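Side-chain contacts in protein F01G10.3, confirmed by transcript evidence (Caenorhabditis elegans, PDB 3K6J), which probably oxidises (3S)-3-hydroxyacyl-CoA with NAD+ as the Rossmann-type dehydrogenase part of a multifunctional enzyme, and binds a zinc ion: residues K105-D109 with K110-K114; K120-D124 with F125-S129; K146-F149 with A150-N154; G406-G410 with L411-A415. All blocks are in the same frame, centred on the assembly; numbering follows the deposited sequence.

Contact 1: residues K105-D109 with K110-K114; sequences KRLND and KRIEK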
loop_
_atom_site.group_PDB
_atom_site.type_symbol
_atom_site.label_atom_id
_atom_site.label_comp_id
_atom_site.label_asym_id
_atom_site.label_seq_id
_atom_site.Cartn_x
_atom_site.Cartn_y
_atom_site.Cartn_z
ATOM N N LYS A 105 -11.890 -9.825 -10.390
ATOM C CA LYS A 105 -12.246 -10.879 -9.434
ATOM C C LYS A 105 -12.060 -10.444 -7.980
ATOM O O LYS A 105 -11.959 -11.281 -7.070
ATOM C CB LYS A 105 -11.497 -12.193 -9.725
ATOM C CG LYS A 105 -11.903 -12.871 -11.055
ATOM C CD LYS A 105 -11.939 -14.387 -10.909
ATOM C CE LYS A 105 -12.163 -15.088 -12.262
ATOM N NZ LYS A 105 -12.736 -16.496 -12.118
ATOM N N ARG A 106 -12.018 -9.129 -7.768
ATOM C CA ARG A 106 -11.898 -8.580 -6.425
ATOM C C ARG A 106 -13.237 -8.549 -5.705
ATOM O O ARG A 106 -13.287 -8.555 -4.475
ATOM C CB ARG A 106 -11.328 -7.178 -6.489
ATOM C CG ARG A 106 -9.989 -7.161 -7.113
ATOM C CD ARG A 106 -9.582 -5.773 -7.379
ATOM N NE ARG A 106 -8.287 -5.728 -8.016
ATOM C CZ ARG A 106 -7.764 -4.626 -8.537
ATOM N NH1 ARG A 106 -8.454 -3.467 -8.516
ATOM N NH2 ARG A 106 -6.562 -4.695 -9.080
ATOM N N LEU A 107 -14.312 -8.483 -6.485
ATOM C CA LEU A 107 -15.670 -8.534 -5.962
ATOM C C LEU A 107 -16.506 -9.468 -6.846
ATOM O O LEU A 107 -16.116 -9.788 -7.974
ATOM C CB LEU A 107 -16.317 -7.146 -5.950
ATOM C CG LEU A 107 -15.831 -6.058 -4.972
ATOM C CD1 LEU A 107 -16.473 -4.716 -5.340
ATOM C CD2 LEU A 107 -16.165 -6.419 -3.515
ATOM N N ASN A 108 -17.654 -9.881 -6.321
ATOM C CA ASN A 108 -18.641 -10.645 -7.104
ATOM C C ASN A 108 -20.059 -10.169 -6.736
ATOM O O ASN A 108 -20.224 -9.436 -5.752
ATOM C CB ASN A 108 -18.451 -12.154 -6.866
ATOM C CG ASN A 108 -18.655 -12.556 -5.414
ATOM O OD1 ASN A 108 -19.550 -12.067 -4.747
ATOM N ND2 ASN A 108 -17.813 -13.460 -4.918
ATOM N N ASP A 109 -21.075 -10.584 -7.507
ATOM C CA ASP A 109 -22.456 -10.129 -7.241
ATOM C C ASP A 109 -22.965 -10.403 -5.837
ATOM O O ASP A 109 -23.711 -9.585 -5.276
ATOM C CB ASP A 109 -23.457 -10.687 -8.252
ATOM C CG ASP A 109 -23.270 -10.119 -9.631
ATOM O OD1 ASP A 109 -23.767 -10.752 -10.574
ATOM O OD2 ASP A 109 -22.638 -9.043 -9.794
ATOM N N LYS A 110 -22.554 -11.531 -5.255
ATOM C CA LYS A 110 -22.990 -11.891 -3.897
ATOM C C LYS A 110 -22.426 -10.913 -2.833
ATOM O O LYS A 110 -23.103 -10.571 -1.840
ATOM C CB LYS A 110 -22.580 -13.347 -3.604
ATOM C CG LYS A 110 -23.032 -13.968 -2.246
ATOM C CD LYS A 110 -24.531 -14.358 -2.203
ATOM C CE LYS A 110 -24.841 -15.119 -0.892
ATOM N NZ LYS A 110 -26.307 -15.213 -0.548
ATOM N N ARG A 111 -21.190 -10.459 -3.034
ATOM C CA ARG A 111 -20.563 -9.512 -2.086
ATOM C C ARG A 111 -21.113 -8.090 -2.315
ATOM O O ARG A 111 -21.328 -7.312 -1.367
ATOM C CB ARG A 111 -19.029 -9.573 -2.192
ATOM C CG ARG A 111 -18.418 -10.852 -1.561
ATOM C CD ARG A 111 -16.895 -10.836 -1.526
ATOM N NE ARG A 111 -16.339 -11.123 -2.848
ATOM C CZ ARG A 111 -15.040 -11.153 -3.151
ATOM N NH1 ARG A 111 -14.144 -10.900 -2.196
ATOM N NH2 ARG A 111 -14.636 -11.439 -4.411
ATOM N N ILE A 112 -21.367 -7.769 -3.576
ATOM C CA ILE A 112 -22.023 -6.505 -3.932
ATOM C C ILE A 112 -23.430 -6.370 -3.337
ATOM O O ILE A 112 -23.838 -5.271 -2.932
ATOM C CB ILE A 112 -22.029 -6.292 -5.436
ATOM C CG1 ILE A 112 -20.584 -6.002 -5.903
ATOM C CG2 ILE A 112 -23.017 -5.206 -5.822
ATOM C CD1 ILE A 112 -20.407 -5.938 -7.409
ATOM N N GLU A 113 -24.141 -7.495 -3.254
ATOM C CA GLU A 113 -25.432 -7.566 -2.598
ATOM C C GLU A 113 -25.294 -7.170 -1.130
ATOM O O GLU A 113 -26.078 -6.361 -0.623
ATOM C CB GLU A 113 -25.998 -8.988 -2.722
ATOM C CG GLU A 113 -27.485 -9.132 -2.379
ATOM C CD GLU A 113 -27.994 -10.568 -2.566
ATOM O OE1 GLU A 113 -28.638 -11.116 -1.648
ATOM O OE2 GLU A 113 -27.739 -11.165 -3.631
ATOM N N LYS A 114 -24.291 -7.735 -0.453
ATOM C CA LYS A 114 -24.034 -7.425 0.962
ATOM C C LYS A 114 -23.640 -5.942 1.173
ATOM O O LYS A 114 -24.120 -5.306 2.103
ATOM C CB LYS A 114 -22.958 -8.351 1.518
ATOM C CG LYS A 114 -22.932 -8.461 3.026
ATOM C CD LYS A 114 -21.730 -9.287 3.430
ATOM C CE LYS A 114 -21.847 -9.845 4.833
ATOM N NZ LYS A 114 -22.323 -8.844 5.801
#

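Contact 2: residues K120-D124 with F125-S129; sequences KITSD and FHKLS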
loop_
_atom_site.group_PDB
_atom_site.type_symbol
_atom_site.label_atom_id
_atom_site.label_comp_id
_atom_site.label_asym_id
_atom_site.label_seq_id
_atom_site.Cartn_x
_atom_site.Cartn_y
_atom_site.Cartn_z
ATOM N N LYS A 120 -25.526 3.278 2.393
ATOM C CA LYS A 120 -26.533 4.322 2.161
ATOM C C LYS A 120 -25.859 5.564 1.609
ATOM O O LYS A 120 -25.040 6.203 2.294
ATOM C CB LYS A 120 -27.245 4.718 3.459
ATOM C CG LYS A 120 -27.616 3.587 4.430
ATOM C CD LYS A 120 -28.963 2.935 4.125
ATOM C CE LYS A 120 -29.780 2.662 5.410
ATOM N NZ LYS A 120 -29.004 2.076 6.570
ATOM N N ILE A 121 -26.175 5.905 0.368
ATOM C CA ILE A 121 -25.601 7.094 -0.232
ATOM C C ILE A 121 -26.495 8.270 0.138
ATOM O O ILE A 121 -27.705 8.119 0.159
ATOM C CB ILE A 121 -25.384 6.935 -1.749
ATOM C CG1 ILE A 121 -24.408 5.767 -2.008
ATOM C CG2 ILE A 121 -24.858 8.249 -2.346
ATOM C CD1 ILE A 121 -24.134 5.461 -3.478
ATOM N N THR A 122 -25.893 9.405 0.497
ATOM C CA THR A 122 -26.638 10.597 0.906
ATOM C C THR A 122 -25.802 11.873 0.875
ATOM O O THR A 122 -24.584 11.834 0.754
ATOM C CB THR A 122 -27.308 10.439 2.300
ATOM O OG1 THR A 122 -28.063 11.621 2.586
ATOM C CG2 THR A 122 -26.263 10.240 3.421
ATOM N N SER A 123 -26.474 13.014 0.955
ATOM C CA SER A 123 -25.788 14.306 1.027
ATOM C C SER A 123 -26.250 15.110 2.250
ATOM O O SER A 123 -25.989 16.319 2.351
ATOM C CB SER A 123 -26.004 15.092 -0.256
ATOM O OG SER A 123 -27.386 15.207 -0.511
ATOM N N ASP A 124 -26.890 14.403 3.184
ATOM C CA ASP A 124 -27.458 14.962 4.410
ATOM C C ASP A 124 -26.699 14.530 5.676
ATOM O O ASP A 124 -26.642 13.346 5.994
ATOM C CB ASP A 124 -28.930 14.521 4.515
ATOM C CG ASP A 124 -29.599 14.950 5.821
ATOM O OD1 ASP A 124 -30.632 14.351 6.181
ATOM O OD2 ASP A 124 -29.114 15.876 6.497
ATOM N N PHE A 125 -26.177 15.501 6.420
ATOM C CA PHE A 125 -25.415 15.240 7.654
ATOM C C PHE A 125 -26.219 14.787 8.880
ATOM O O PHE A 125 -25.711 14.052 9.729
ATOM C CB PHE A 125 -24.587 16.466 8.021
ATOM C CG PHE A 125 -23.437 16.696 7.104
ATOM C CD1 PHE A 125 -23.640 17.198 5.825
ATOM C CD2 PHE A 125 -22.149 16.380 7.504
ATOM C CE1 PHE A 125 -22.562 17.398 4.966
ATOM C CE2 PHE A 125 -21.061 16.574 6.647
ATOM C CZ PHE A 125 -21.267 17.087 5.377
ATOM N N HIS A 126 -27.465 15.228 8.982
ATOM C CA HIS A 126 -28.281 14.912 10.145
ATOM C C HIS A 126 -28.715 13.453 10.156
ATOM O O HIS A 126 -29.600 13.062 10.923
ATOM C CB HIS A 126 -29.468 15.877 10.236
ATOM C CG HIS A 126 -29.060 17.270 10.603
ATOM N ND1 HIS A 126 -29.474 17.889 11.766
ATOM C CD2 HIS A 126 -28.223 18.145 9.987
ATOM C CE1 HIS A 126 -28.931 19.092 11.838
ATOM N NE2 HIS A 126 -28.163 19.270 10.774
ATOM N N LYS A 127 -28.072 12.659 9.294
ATOM C CA LYS A 127 -28.251 11.207 9.258
ATOM C C LYS A 127 -27.161 10.541 10.112
ATOM O O LYS A 127 -27.258 9.348 10.428
ATOM C CB LYS A 127 -28.178 10.673 7.805
ATOM C CG LYS A 127 -29.148 11.316 6.788
ATOM C CD LYS A 127 -30.367 10.445 6.465
ATOM C CE LYS A 127 -31.347 11.201 5.542
ATOM N NZ LYS A 127 -32.530 10.399 5.119
ATOM N N LEU A 128 -26.149 11.320 10.503
ATOM C CA LEU A 128 -24.924 10.782 11.095
ATOM C C LEU A 128 -24.872 10.747 12.622
ATOM O O LEU A 128 -23.934 10.189 13.199
ATOM C CB LEU A 128 -23.701 11.546 10.582
ATOM C CG LEU A 128 -23.503 11.681 9.072
ATOM C CD1 LEU A 128 -22.134 12.279 8.767
ATOM C CD2 LEU A 128 -23.675 10.344 8.389
ATOM N N SER A 129 -25.868 11.322 13.278
ATOM C CA SER A 129 -25.776 11.591 14.710
ATOM C C SER A 129 -25.519 10.348 15.584
ATOM O O SER A 129 -24.991 10.476 16.686
ATOM C CB SER A 129 -27.023 12.357 15.186
ATOM O OG SER A 129 -28.147 11.519 15.138
#

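Contact 3: residues K146-F149 with A150-N154; sequences KELF and ANLEN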
loop_
_atom_site.group_PDB
_atom_site.type_symbol
_atom_site.label_atom_id
_atom_site.label_comp_id
_atom_site.label_asym_id
_atom_site.label_seq_id
_atom_site.Cartn_x
_atom_site.Cartn_y
_atom_site.Cartn_z
ATOM N N LYS A 146 -11.249 21.620 8.428
ATOM C CA LYS A 146 -11.433 22.263 9.739
ATOM C C LYS A 146 -12.895 22.486 10.014
ATOM O O LYS A 146 -13.435 21.963 10.996
ATOM C CB LYS A 146 -10.684 23.601 9.795
ATOM C CG LYS A 146 -9.284 23.542 10.371
ATOM C CD LYS A 146 -8.582 24.935 10.240
ATOM C CE LYS A 146 -7.215 24.995 10.948
ATOM N NZ LYS A 146 -6.291 26.093 10.454
ATOM N N GLU A 147 -13.566 23.209 9.112
ATOM C CA GLU A 147 -15.004 23.494 9.277
ATOM C C GLU A 147 -15.871 22.230 9.279
ATOM O O GLU A 147 -16.879 22.151 9.995
ATOM C CB GLU A 147 -15.499 24.518 8.224
ATOM C CG GLU A 147 -16.746 25.309 8.640
ATOM C CD GLU A 147 -17.439 25.990 7.463
ATOM O OE1 GLU A 147 -16.927 27.019 6.961
ATOM O OE2 GLU A 147 -18.500 25.496 7.031
ATOM N N LEU A 148 -15.500 21.240 8.477
ATOM C CA LEU A 148 -16.270 19.999 8.444
ATOM C C LEU A 148 -16.247 19.251 9.802
ATOM O O LEU A 148 -17.285 18.863 10.328
ATOM C CB LEU A 148 -15.786 19.109 7.289
ATOM C CG LEU A 148 -16.262 17.658 7.237
ATOM C CD1 LEU A 148 -17.707 17.593 6.787
ATOM C CD2 LEU A 148 -15.367 16.890 6.285
ATOM N N PHE A 149 -15.065 19.061 10.362
ATOM C CA PHE A 149 -14.958 18.454 11.696
ATOM C C PHE A 149 -15.572 19.337 12.778
ATOM O O PHE A 149 -16.379 18.851 13.587
ATOM C CB PHE A 149 -13.507 18.127 12.031
ATOM C CG PHE A 149 -12.960 16.951 11.268
ATOM C CD1 PHE A 149 -13.543 15.698 11.391
ATOM C CD2 PHE A 149 -11.866 17.101 10.440
ATOM C CE1 PHE A 149 -13.038 14.608 10.677
ATOM C CE2 PHE A 149 -11.358 16.025 9.730
ATOM C CZ PHE A 149 -11.953 14.776 9.848
ATOM N N ALA A 150 -15.224 20.634 12.771
ATOM C CA ALA A 150 -15.817 21.593 13.716
ATOM C C ALA A 150 -17.328 21.499 13.637
ATOM O O ALA A 150 -18.020 21.539 14.635
ATOM C CB ALA A 150 -15.328 23.027 13.444
ATOM N N ASN A 151 -17.818 21.310 12.423
ATOM C CA ASN A 151 -19.227 21.076 12.147
ATOM C C ASN A 151 -19.761 19.775 12.749
ATOM O O ASN A 151 -20.792 19.767 13.418
ATOM C CB ASN A 151 -19.382 21.060 10.629
ATOM C CG ASN A 151 -20.797 21.238 10.175
ATOM O OD1 ASN A 151 -21.685 20.522 10.612
ATOM N ND2 ASN A 151 -21.010 22.177 9.252
ATOM N N LEU A 152 -19.069 18.665 12.496
ATOM C CA LEU A 152 -19.511 17.337 12.977
ATOM C C LEU A 152 -19.529 17.187 14.508
ATOM O O LEU A 152 -20.364 16.467 15.063
ATOM C CB LEU A 152 -18.624 16.236 12.371
ATOM C CG LEU A 152 -18.805 15.860 10.899
ATOM C CD1 LEU A 152 -17.617 15.052 10.441
ATOM C CD2 LEU A 152 -20.102 15.106 10.690
ATOM N N GLU A 153 -18.594 17.849 15.176
ATOM C CA GLU A 153 -18.528 17.827 16.633
ATOM C C GLU A 153 -19.901 18.148 17.228
ATOM O O GLU A 153 -20.472 17.347 17.987
ATOM C CB GLU A 153 -17.464 18.801 17.133
ATOM C CG GLU A 153 -17.282 18.799 18.644
ATOM C CD GLU A 153 -15.857 19.039 19.053
ATOM O OE1 GLU A 153 -15.258 20.035 18.582
ATOM O OE2 GLU A 153 -15.330 18.217 19.852
ATOM N N ASN A 154 -20.459 19.289 16.835
ATOM C CA ASN A 154 -21.770 19.704 17.362
ATOM C C ASN A 154 -22.954 19.100 16.650
ATOM O O ASN A 154 -24.011 19.732 16.556
ATOM C CB ASN A 154 -21.899 21.244 17.488
ATOM C CG ASN A 154 -20.902 21.999 16.620
ATOM O OD1 ASN A 154 -19.873 22.498 17.104
ATOM N ND2 ASN A 154 -21.188 22.069 15.325
HETATM O O HOH W 1 -20.448 24.660 8.375
#

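Contact 4: residues G406-G410 with L411-A415; sequences GKTEG and LDKIA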
loop_
_atom_site.group_PDB
_atom_site.type_symbol
_atom_site.label_atom_id
_atom_site.label_comp_id
_atom_site.label_asym_id
_atom_site.label_seq_id
_atom_site.Cartn_x
_atom_site.Cartn_y
_atom_site.Cartn_z
ATOM N N GLY A 406 12.493 -16.878 1.766
ATOM C CA GLY A 406 12.886 -17.677 0.610
ATOM C C GLY A 406 13.803 -18.808 1.029
ATOM O O GLY A 406 13.521 -19.515 1.999
ATOM N N LYS A 407 14.908 -18.971 0.303
ATOM C CA LYS A 407 15.878 -20.027 0.602
ATOM C C LYS A 407 16.986 -19.513 1.543
ATOM O O LYS A 407 18.165 -19.830 1.350
ATOM C CB LYS A 407 16.481 -20.589 -0.697
ATOM C CG LYS A 407 15.526 -21.403 -1.574
ATOM C CD LYS A 407 15.673 -22.904 -1.364
ATOM C CE LYS A 407 14.550 -23.689 -2.047
ATOM N NZ LYS A 407 13.355 -23.833 -1.147
ATOM N N THR A 408 16.601 -18.702 2.533
ATOM C CA THR A 408 17.521 -18.196 3.562
ATOM C C THR A 408 16.772 -17.907 4.876
ATOM O O THR A 408 15.542 -18.009 4.930
ATOM C CB THR A 408 18.341 -16.963 3.062
ATOM O OG1 THR A 408 19.566 -16.873 3.793
ATOM C CG2 THR A 408 17.576 -15.648 3.216
ATOM N N GLU A 409 17.515 -17.609 5.939
ATOM C CA GLU A 409 16.933 -17.152 7.201
ATOM C C GLU A 409 17.928 -16.228 7.881
ATOM O O GLU A 409 19.122 -16.495 7.875
ATOM C CB GLU A 409 16.538 -18.326 8.124
ATOM C CG GLU A 409 17.680 -18.905 9.007
ATOM C CD GLU A 409 17.195 -19.929 10.045
ATOM O OE1 GLU A 409 16.224 -20.660 9.762
ATOM O OE2 GLU A 409 17.784 -20.010 11.153
ATOM N N GLY A 410 17.445 -15.133 8.459
ATOM C CA GLY A 410 18.344 -14.137 9.035
ATOM C C GLY A 410 18.978 -13.314 7.939
ATOM O O GLY A 410 18.549 -13.379 6.779
ATOM N N LEU A 411 20.011 -12.561 8.299
ATOM C CA LEU A 411 20.572 -11.536 7.427
ATOM C C LEU A 411 21.983 -11.822 6.914
ATOM O O LEU A 411 22.492 -11.092 6.051
ATOM C CB LEU A 411 20.561 -10.165 8.137
ATOM C CG LEU A 411 19.252 -9.432 8.495
ATOM C CD1 LEU A 411 19.576 -8.170 9.278
ATOM C CD2 LEU A 411 18.448 -9.070 7.250
ATOM N N ASP A 412 22.617 -12.872 7.435
ATOM C CA ASP A 412 24.043 -13.119 7.158
ATOM C C ASP A 412 24.330 -13.408 5.680
ATOM O O ASP A 412 25.223 -12.788 5.087
ATOM C CB ASP A 412 24.611 -14.211 8.084
ATOM C CG ASP A 412 26.156 -14.228 8.115
ATOM O OD1 ASP A 412 26.792 -13.141 8.217
ATOM O OD2 ASP A 412 26.734 -15.338 8.037
ATOM N N LYS A 413 23.554 -14.302 5.070
ATOM C CA LYS A 413 23.760 -14.600 3.642
ATOM C C LYS A 413 23.414 -13.390 2.779
ATOM O O LYS A 413 24.093 -13.119 1.785
ATOM C CB LYS A 413 22.976 -15.842 3.190
ATOM C CG LYS A 413 23.104 -17.022 4.148
ATOM C CD LYS A 413 24.430 -17.792 3.948
ATOM C CE LYS A 413 24.805 -18.562 5.205
ATOM N NZ LYS A 413 25.530 -17.658 6.138
ATOM N N ILE A 414 22.370 -12.665 3.188
ATOM C CA ILE A 414 21.943 -11.421 2.534
ATOM C C ILE A 414 23.067 -10.382 2.549
ATOM O O ILE A 414 23.417 -9.827 1.503
ATOM C CB ILE A 414 20.640 -10.836 3.181
ATOM C CG1 ILE A 414 19.449 -11.761 2.878
ATOM C CG2 ILE A 414 20.368 -9.434 2.659
ATOM C CD1 ILE A 414 18.151 -11.438 3.599
ATOM N N ALA A 415 23.632 -10.153 3.735
ATOM C CA ALA A 415 24.730 -9.202 3.915
ATOM C C ALA A 415 25.937 -9.577 3.048
ATOM O O ALA A 415 26.544 -8.719 2.413
ATOM C CB ALA A 415 25.124 -9.113 5.388
HETATM O O HOH W 2 20.466 -14.152 4.906
#

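Contact 1: residues K105-D109 with K110-K114
R111 lays one face of its guanidinium over the R106 carbonyl and the CA of L107, with NH2 3.2 Å from R106 O at an angle too poor for a hydrogen bond. The K105 carbonyl lies at the edge of the same group, near its plane. A bend at chi3 folds the arginine chain back along the loop, crossing the N108 amide at about a right angle with the two planes 51° apart. N108 is the N-cap of helix 109-116, which a short loop separates from helix 87-103, itself closed by a Schellman motif at K105. The CG of N108 sits between backbone N and carbonyl carbon (chi1 61°), which brings OD1 2.9 Å from R111 N, almost in line with the amide C=O. The N108 main-chain O takes the next amide, with I112 N at 3.0 Å and a nearly straight N-H...O of 168°. An alanine at N108 would remove the OD1 acceptor and probably leave the R111 amide with just its weak bond to N108 O. Beneath the cap, L107 CD1 meets I112 CG1 at 4.3 Å, and Y98 of helix 87-103 touches both side chains.

Contact 2: residues K120-D124 with F125-S129
This is a local turn contact at the surface, where the chain leaves strand 119-122, the outermost strand at one end of the Rossmann-type sheet, and D124 folds its carboxylate over the residues that follow. Two side chains shape the turn in succession. T122 OG1 accepts from D124 N at 3.1 Å, an ST turn, and D124 OD2 then accepts from H126 N at 3.1 Å, which gives an Asx turn. The second bond is moderately bent (147°), and the amide reaches OD2 from above the carboxylate plane, 58° out of it. D124 can do this because its CG lies opposite the backbone N (chi1 175°), beside its own carbonyl carbon, so that the carboxylate swings forward along the chain. Farther on, the backbone bond from L128 N to F125 O closes a tight turn. With a leucine in place of D124, OD2 would be gone, and the H126 amide would probably lose its mate and the turn its side-chain brace. F125 and L128 point their apolar groups inward to V83 of strand 79-83 and L152 of helix 142-153, while S123 OG is bonded to E87. On the outer side K127 runs across D124 at about a right angle, and its charge comes near the carboxylate without a salt bridge, K127 NZ being 4.5 Å from D124 OD1. The closer meeting is of methylene and oxygen: K127 CE lies 3.3 Å from D124 OD1.

Contact 3: residues K146-F149 with A150-N154
F149 and L152 meet along the buried side of helix 142-153, with F149 CD1 4.2 Å from L152 CD1 and the methyl set obliquely to the ring. The same L152 methyl also reaches back one turn to L148, whose CG lies 4.3 Å from L152 CD1. The i, i+3 spacing puts F149 and L152 on one side of the helix, and their like first torsions (-73° and -74°), CG anti to the carbonyl carbon, bring ring and isobutyl group alongside each other. That side covers the parallel sheet of a beta-alpha-beta unit between strands 133-136 and 161-164: F149 rests on E136 and T164, L152 on I134 and F162. A150 lies on another side, where its methyl CB sits 3.3 Å from K146 O; that carbonyl accepts from A150 N at 2.8 Å, nearly straight at 166°. One turn on, F149 O takes the amide of E153, whose carboxylate accepts from the backbone N of R179. At the exposed edge a water joins E147 to N151, donating to E147 OE2 at 2.5 Å and accepting weakly from N151 ND2. The chemistry thus divides by side: unlike the outer polar pair, linked through solvent, the leucines and phenylalanine offer the sheet carbon alone, so their hold on it depends on shape and close packing.

Contact 4: residues G406-G410 with L411-A415
The entry to helix 412-424, reached from the loop after strand 401-402, is organised round a water that links the loop to the first helical turn, with T408 folded against K413 and I414. This water donates to G410 O at 2.8 Å and accepts from I414 N at 3.0 Å. Its third partner is T408 OG1, 3.1 Å away. T408 offers that hydroxyl because OG1 stands opposite its backbone N (chi1 -155°), beside the carbonyl carbon. T408 OG1 also lies against the aliphatic part of K413, 3.6 Å from CG, the two side chains crossing obliquely. The threonine's other branch, T408 CG2, meets I414 CD1 at 4.3 Å, and that isoleucine methyl, I414 CD1, also lies 3.7 Å from G410 O. Y364 of helix 355-375 touches both T408 and I414, so this apolar patch continues into the neighbouring helix. G410 turns the chain with a positive phi (76°) that glycine adopts most easily; a CB there would run into L411 N. Past the glycine, L411 packs against P396, Y371 of helix 355-375 and L437 of helix 435-440. K413 bends at chi2 and chi4, bringing NZ into a salt bridge with D412 OD2 at 3.2 Å, while D412 OD1 is bonded to N441. At this helix start, then, a water stands in for a direct side-chain cap at I414 N, tying that amide to a loop carbonyl and a hydroxyl together.

Contact 1, a helix start, and contact 2, a turn, lie at the surface, whereas contacts 3 and 4 are partly buried. The first three belong to the NAD-binding part, and contact 4 lies on the opposite side of the chain's centre from contacts 2 and 3. Contacts 2 and 3 touch: F125 CE2 comes 3.5 Å from L148 CD1, so the turn after strand 119-122 rests on helix 142-153. Contact 1 stands apart from contact 2, their nearest atoms about 9 Å away, although helix 109-116 leads into that strand. A side-chain oxygen receives a backbone amide directly in contacts 1 and 2; a water does so in contact 4, and contact 3 relies on helix bonds and apolar packing.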